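Local coordinates for thioredoxin reductase (Clostridium acetobutylicum ATCC 824, PDB 6GNA), which probably uses its bound FAD to pass electrons from ferredoxin to the disulfide of thioredoxin, independently of pyridine nucleotides, at residues A[14-26]-A[68-80]. Sequence-based numbering, arbitrary orientation. Where two conformers were deposited one is given.
With FAD (flavin-adenine dinucleotide), chain B.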
loop_
_atom_site.group_PDB
_atom_site.type_symbol
_atom_site.label_atom_id
_atom_site.label_comp_id
_atom_site.label_asym_id
_atom_site.label_seq_id
_atom_site.Cartn_x
_atom_site.Cartn_y
_atom_site.Cartn_z
ATOM N N SER A 14 -1.718 8.391 -14.514
ATOM C CA SER A 14 -1.851 7.136 -15.242
ATOM C C SER A 14 -0.705 6.181 -14.928
ATOM O O SER A 14 -0.454 5.253 -15.689
ATOM C CB SER A 14 -1.916 7.408 -16.746
ATOM O OG SER A 14 -0.793 8.184 -17.152
ATOM N N GLY A 15 0.038 6.442 -13.862
ATOM C CA GLY A 15 1.092 5.557 -13.442
ATOM C C GLY A 15 0.549 4.453 -12.565
ATOM O O GLY A 15 -0.663 4.289 -12.399
ATOM N N PRO A 16 1.460 3.702 -11.929
ATOM C CA PRO A 16 1.054 2.616 -11.030
ATOM C C PRO A 16 -0.092 2.975 -10.094
ATOM O O PRO A 16 -1.054 2.210 -9.952
ATOM C CB PRO A 16 2.357 2.307 -10.277
ATOM C CG PRO A 16 3.435 2.649 -11.279
ATOM C CD PRO A 16 2.916 3.796 -12.094
ATOM N N ALA A 17 -0.003 4.113 -9.393
ATOM C CA ALA A 17 -1.046 4.486 -8.439
ATOM C C ALA A 17 -2.389 4.719 -9.135
ATOM O O ALA A 17 -3.430 4.214 -8.695
ATOM C CB ALA A 17 -0.613 5.705 -7.618
ATOM N N GLY A 18 -2.401 5.522 -10.185
ATOM C CA GLY A 18 -3.662 5.804 -10.851
ATOM C C GLY A 18 -4.288 4.586 -11.510
ATOM O O GLY A 18 -5.510 4.419 -11.485
ATOM N N LEU A 19 -3.470 3.720 -12.120
ATOM C CA LEU A 19 -4.013 2.503 -12.713
ATOM C C LEU A 19 -4.545 1.562 -11.643
ATOM O O LEU A 19 -5.592 0.933 -11.834
ATOM C CB LEU A 19 -2.953 1.805 -13.570
ATOM C CG LEU A 19 -2.396 2.687 -14.691
ATOM C CD1 LEU A 19 -1.483 1.896 -15.574
ATOM C CD2 LEU A 19 -3.502 3.378 -15.520
ATOM N N ALA A 20 -3.854 1.469 -10.503
ATOM C CA ALA A 20 -4.374 0.669 -9.404
ATOM C C ALA A 20 -5.715 1.214 -8.937
ATOM O O ALA A 20 -6.638 0.451 -8.642
ATOM C CB ALA A 20 -3.362 0.644 -8.259
ATOM N N SER A 21 -5.849 2.537 -8.849
ATOM C CA SER A 21 -7.150 3.104 -8.522
ATOM C C SER A 21 -8.196 2.717 -9.563
ATOM O O SER A 21 -9.305 2.281 -9.226
ATOM C CB SER A 21 -7.040 4.622 -8.441
ATOM O OG SER A 21 -6.303 5.055 -7.312
ATOM N N ALA A 22 -7.859 2.867 -10.840
ATOM C CA ALA A 22 -8.833 2.632 -11.902
ATOM C C ALA A 22 -9.367 1.198 -11.894
ATOM O O ALA A 22 -10.570 0.983 -12.062
ATOM C CB ALA A 22 -8.226 2.993 -13.254
ATOM N N ILE A 23 -8.488 0.194 -11.760
ATOM C CA ILE A 23 -8.971 -1.188 -11.825
ATOM C C ILE A 23 -9.822 -1.538 -10.612
ATOM O O ILE A 23 -10.609 -2.491 -10.667
ATOM C CB ILE A 23 -7.838 -2.203 -12.034
ATOM C CG1 ILE A 23 -6.906 -2.289 -10.826
ATOM C CG2 ILE A 23 -7.050 -1.872 -13.290
ATOM C CD1 ILE A 23 -5.890 -3.424 -10.940
ATOM N N ASN A 24 -9.673 -0.802 -9.516
ATOM C CA ASN A 24 -10.492 -1.028 -8.333
ATOM C C ASN A 24 -11.761 -0.196 -8.328
ATOM O O ASN A 24 -12.724 -0.562 -7.652
ATOM C CB ASN A 24 -9.672 -0.756 -7.070
ATOM C CG ASN A 24 -8.760 -1.897 -6.739
ATOM O OD1 ASN A 24 -9.201 -2.892 -6.138
ATOM N ND2 ASN A 24 -7.499 -1.805 -7.166
ATOM N N ALA A 25 -11.795 0.904 -9.079
ATOM C CA ALA A 25 -12.991 1.732 -9.145
ATOM C C ALA A 25 -13.999 1.206 -10.154
ATOM O O ALA A 25 -15.196 1.476 -10.017
ATOM C CB ALA A 25 -12.606 3.159 -9.515
ATOM N N LYS A 26 -13.554 0.471 -11.173
ATOM C CA LYS A 26 -14.490 -0.114 -12.127
ATOM C C LYS A 26 -15.327 -1.192 -11.454
ATOM O O LYS A 26 -15.306 -2.358 -11.858
ATOM C CB LYS A 26 -13.756 -0.677 -13.341
ATOM C CG LYS A 26 -13.166 0.397 -14.222
ATOM C CD LYS A 26 -13.332 0.066 -15.693
ATOM C CE LYS A 26 -14.754 0.235 -16.173
ATOM N NZ LYS A 26 -14.810 0.060 -17.647
ATOM N N PHE A 68 0.783 -3.745 -17.453
ATOM C CA PHE A 68 -0.206 -2.818 -16.915
ATOM C C PHE A 68 -1.139 -2.327 -18.020
ATOM O O PHE A 68 -2.353 -2.192 -17.809
ATOM C CB PHE A 68 0.505 -1.624 -16.254
ATOM C CG PHE A 68 1.208 -1.927 -14.931
ATOM C CD1 PHE A 68 1.148 -3.165 -14.319
ATOM C CD2 PHE A 68 1.907 -0.900 -14.275
ATOM C CE1 PHE A 68 1.795 -3.395 -13.101
ATOM C CE2 PHE A 68 2.556 -1.129 -13.072
ATOM C CZ PHE A 68 2.496 -2.375 -12.483
ATOM N N LYS A 69 -0.582 -2.058 -19.199
ATOM C CA LYS A 69 -1.399 -1.641 -20.330
ATOM C C LYS A 69 -2.413 -2.718 -20.708
ATOM O O LYS A 69 -3.582 -2.419 -20.982
ATOM C CB LYS A 69 -0.493 -1.301 -21.508
ATOM C CG LYS A 69 -1.223 -0.770 -22.716
ATOM C CD LYS A 69 -2.149 0.383 -22.379
ATOM C CE LYS A 69 -2.533 1.173 -23.620
ATOM N NZ LYS A 69 -2.956 0.291 -24.744
ATOM N N GLU A 70 -1.987 -3.975 -20.743
ATOM C CA GLU A 70 -2.921 -5.024 -21.129
ATOM C C GLU A 70 -4.008 -5.196 -20.080
ATOM O O GLU A 70 -5.167 -5.458 -20.426
ATOM C CB GLU A 70 -2.154 -6.313 -21.392
ATOM C CG GLU A 70 -1.259 -6.157 -22.607
ATOM C CD GLU A 70 -0.639 -7.448 -23.075
ATOM O OE1 GLU A 70 -1.165 -8.530 -22.740
ATOM O OE2 GLU A 70 0.381 -7.366 -23.785
ATOM N N HIS A 71 -3.671 -4.984 -18.802
ATOM C CA HIS A 71 -4.671 -5.066 -17.749
ATOM C C HIS A 71 -5.768 -4.032 -17.966
ATOM O O HIS A 71 -6.955 -4.365 -17.972
ATOM C CB HIS A 71 -3.982 -4.833 -16.406
ATOM C CG HIS A 71 -4.740 -5.350 -15.229
ATOM N ND1 HIS A 71 -6.099 -5.194 -15.063
ATOM C CD2 HIS A 71 -4.305 -6.004 -14.133
ATOM C CE1 HIS A 71 -6.466 -5.756 -13.927
ATOM N NE2 HIS A 71 -5.395 -6.253 -13.348
ATOM N N ILE A 72 -5.393 -2.760 -18.137
ATOM C CA ILE A 72 -6.434 -1.741 -18.256
ATOM C C ILE A 72 -7.224 -1.937 -19.541
ATOM O O ILE A 72 -8.444 -1.742 -19.564
ATOM C CB ILE A 72 -5.888 -0.307 -18.084
ATOM C CG1 ILE A 72 -4.852 0.065 -19.145
ATOM C CG2 ILE A 72 -5.314 -0.145 -16.684
ATOM C CD1 ILE A 72 -4.482 1.553 -19.102
ATOM N N ASP A 73 -6.550 -2.342 -20.617
ATOM C CA ASP A 73 -7.241 -2.626 -21.868
ATOM C C ASP A 73 -8.248 -3.757 -21.693
ATOM O O ASP A 73 -9.386 -3.662 -22.166
ATOM C CB ASP A 73 -6.218 -2.968 -22.950
ATOM C CG ASP A 73 -5.367 -1.766 -23.359
ATOM O OD1 ASP A 73 -5.671 -0.627 -22.932
ATOM O OD2 ASP A 73 -4.388 -1.965 -24.109
ATOM N N ASN A 74 -7.864 -4.826 -20.988
ATOM C CA ASN A 74 -8.812 -5.898 -20.728
ATOM C C ASN A 74 -10.025 -5.423 -19.935
ATOM O O ASN A 74 -11.100 -6.022 -20.043
ATOM C CB ASN A 74 -8.132 -7.050 -19.984
ATOM C CG ASN A 74 -7.454 -8.035 -20.923
ATOM O OD1 ASN A 74 -6.270 -8.337 -20.781
ATOM N ND2 ASN A 74 -8.211 -8.547 -21.884
ATOM N N MET A 75 -9.880 -4.393 -19.103
ATOM C CA MET A 75 -10.994 -3.887 -18.313
ATOM C C MET A 75 -11.679 -2.677 -18.937
ATOM O O MET A 75 -12.499 -2.036 -18.272
ATOM C CB MET A 75 -10.524 -3.543 -16.908
ATOM C CG MET A 75 -10.047 -4.766 -16.171
ATOM S SD MET A 75 -9.549 -4.432 -14.487
ATOM C CE MET A 75 -11.141 -4.316 -13.679
ATOM N N GLY A 76 -11.361 -2.345 -20.182
ATOM C CA GLY A 76 -12.036 -1.243 -20.839
ATOM C C GLY A 76 -11.739 0.110 -20.237
ATOM O O GLY A 76 -12.587 1.004 -20.285
ATOM N N ILE A 77 -10.562 0.276 -19.642
ATOM C CA ILE A 77 -10.131 1.536 -19.054
ATOM C C ILE A 77 -9.231 2.217 -20.063
ATOM O O ILE A 77 -8.210 1.653 -20.466
ATOM C CB ILE A 77 -9.363 1.289 -17.750
ATOM C CG1 ILE A 77 -10.317 0.757 -16.688
ATOM C CG2 ILE A 77 -8.664 2.564 -17.273
ATOM C CD1 ILE A 77 -9.633 0.166 -15.483
ATOM N N GLN A 78 -9.595 3.430 -20.453
ATOM C CA GLN A 78 -8.786 4.236 -21.353
ATOM C C GLN A 78 -8.194 5.407 -20.586
ATOM O O GLN A 78 -8.741 5.849 -19.574
ATOM C CB GLN A 78 -9.620 4.761 -22.520
ATOM C CG GLN A 78 -10.139 3.674 -23.447
ATOM C CD GLN A 78 -11.410 3.023 -22.940
ATOM O OE1 GLN A 78 -12.231 3.663 -22.280
ATOM N NE2 GLN A 78 -11.579 1.740 -23.246
ATOM N N ILE A 79 -7.050 5.877 -21.054
ATOM C CA ILE A 79 -6.394 7.048 -20.497
ATOM C C ILE A 79 -6.807 8.248 -21.333
ATOM O O ILE A 79 -6.656 8.245 -22.559
ATOM C CB ILE A 79 -4.862 6.899 -20.505
ATOM C CG1 ILE A 79 -4.416 5.622 -19.767
ATOM C CG2 ILE A 79 -4.208 8.148 -19.918
ATOM C CD1 ILE A 79 -5.060 5.401 -18.434
ATOM N N GLU A 80 -7.317 9.276 -20.667
ATOM C CA GLU A 80 -7.579 10.554 -21.322
ATOM C C GLU A 80 -6.269 11.336 -21.356
ATOM O O GLU A 80 -5.781 11.785 -20.315
ATOM C CB GLU A 80 -8.667 11.319 -20.573
ATOM C CG GLU A 80 -9.182 12.540 -21.318
ATOM C CD GLU A 80 -10.026 12.179 -22.527
ATOM O OE1 GLU A 80 -10.616 11.078 -22.534
ATOM O OE2 GLU A 80 -10.093 12.997 -23.471
HETATM P PA FAD B . 4.303 8.054 -11.586
HETATM O O1A FAD B . 4.856 6.688 -11.904
HETATM O O2A FAD B . 5.206 9.259 -11.691
HETATM O O5B FAD B . 3.013 8.313 -12.510
HETATM C C5B FAD B . 2.553 9.638 -12.742
HETATM C C4B FAD B . 1.854 9.716 -14.090
HETATM O O4B FAD B . 0.776 10.651 -14.019
HETATM C C3B FAD B . 2.804 10.200 -15.172
HETATM O O3B FAD B . 2.628 9.443 -16.371
HETATM C C2B FAD B . 2.416 11.643 -15.397
HETATM O O2B FAD B . 2.611 12.053 -16.753
HETATM C C1B FAD B . 0.949 11.671 -15.003
HETATM N N9A FAD B . 0.576 12.993 -14.457
HETATM C C8A FAD B . 1.153 13.618 -13.413
HETATM N N7A FAD B . 0.557 14.816 -13.190
HETATM C C5A FAD B . -0.416 14.966 -14.105
HETATM C C6A FAD B . -1.425 15.995 -14.437
HETATM N N6A FAD B . -1.515 17.140 -13.722
HETATM N N1A FAD B . -2.250 15.749 -15.477
HETATM C C2A FAD B . -2.179 14.618 -16.202
HETATM N N3A FAD B . -1.286 13.645 -15.952
HETATM C C4A FAD B . -0.397 13.761 -14.939
HETATM N N1 FAD B . 10.215 1.499 -7.741
HETATM C C2 FAD B . 10.255 0.212 -7.312
HETATM O O2 FAD B . 9.448 -0.149 -6.430
HETATM N N3 FAD B . 11.124 -0.695 -7.794
HETATM C C4 FAD B . 12.017 -0.383 -8.740
HETATM O O4 FAD B . 12.815 -1.242 -9.172
HETATM C C4X FAD B . 12.043 1.003 -9.263
HETATM N N5 FAD B . 12.916 1.390 -10.218
HETATM C C5X FAD B . 12.918 2.660 -10.679
HETATM C C6 FAD B . 13.826 3.032 -11.661
HETATM C C7 FAD B . 13.838 4.335 -12.144
HETATM C C7M FAD B . 14.824 4.738 -13.208
HETATM C C8 FAD B . 12.877 5.334 -11.609
HETATM C C8M FAD B . 12.886 6.747 -12.128
HETATM C C9 FAD B . 11.967 4.964 -10.627
HETATM C C9A FAD B . 11.953 3.662 -10.143
HETATM N N10 FAD B . 11.040 3.283 -9.138
HETATM C C10 FAD B . 11.054 1.948 -8.697
HETATM C "C1'" FAD B . 10.071 4.241 -8.598
HETATM C "C2'" FAD B . 8.693 3.963 -9.174
HETATM O "O2'" FAD B . 8.753 4.146 -10.592
HETATM C "C3'" FAD B . 7.658 4.910 -8.582
HETATM O "O3'" FAD B . 7.569 4.707 -7.170
HETATM C "C4'" FAD B . 6.292 4.684 -9.211
HETATM O "O4'" FAD B . 6.376 4.892 -10.626
HETATM C "C5'" FAD B . 5.256 5.621 -8.605
HETATM O "O5'" FAD B . 4.135 5.672 -9.477
HETATM P P FAD B . 3.007 6.806 -9.343
HETATM O O1P FAD B . 1.797 6.354 -10.121
HETATM O O2P FAD B . 2.849 7.236 -7.907
HETATM O O3P FAD B . 3.682 8.063 -10.096
#
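Ile23 packs over Met75 and the His71 ring, at the C-terminal end of helix 61-74. Its CB lies 3.7 Å from Met75 SD, and CD1 comes obliquely to the imidazole, 3.7 Å from His71 NE2. A chi1 of 67° folds CG1 back over the backbone, directing CD1 to the imidazole, while CG2 lies against Met75 SD and His71 ND1, with Ile72 and Ile77 just beyond. Met75 SD also sits in plane at the edge of the imidazole, and the ring of Tyr57 of the second subunit meets His71 edge-to-face, so this packing runs on into the dimer interface. One turn earlier, Leu19 divides its methyls: CD1 touches Phe68 CB, whereas CD2 touches both Ile72 CG2 and Ile79 CD1, 3.9 Å from the latter. A Schellman motif closes helix 61-74 at Gly76, whose positive phi swings the chain back so that Ile77 can lay CD1 3.9 Å from Ala22 CB. Lys26 and Ile77 lie alongside, running opposite ways, and Lys26 NZ is hydrogen-bonded to Met75 O at 3.2 Å; the lysine is poorly ordered, so this bond is doubtful in detail. At the other end of helix 16-25, the glycine-rich turn of the Rossmann-type fold meets FAD: the Ala17 amide grips the phosphate oxygen O1P at 3.0 Å, and Ser14 N reaches the ribose O4B weakly, while Ser14 OG is hydrogen-bonded to Ser37 N and Leu40 O. With His71 ND1 buried and lacking a partner, and Lys26 to Met75 O the one hydrogen bond across the contact, the dinucleotide-binding helix is held to helix 61-74 and the chain running into strand 79-80 mainly by the fit of apolar surfaces, with little directional bonding.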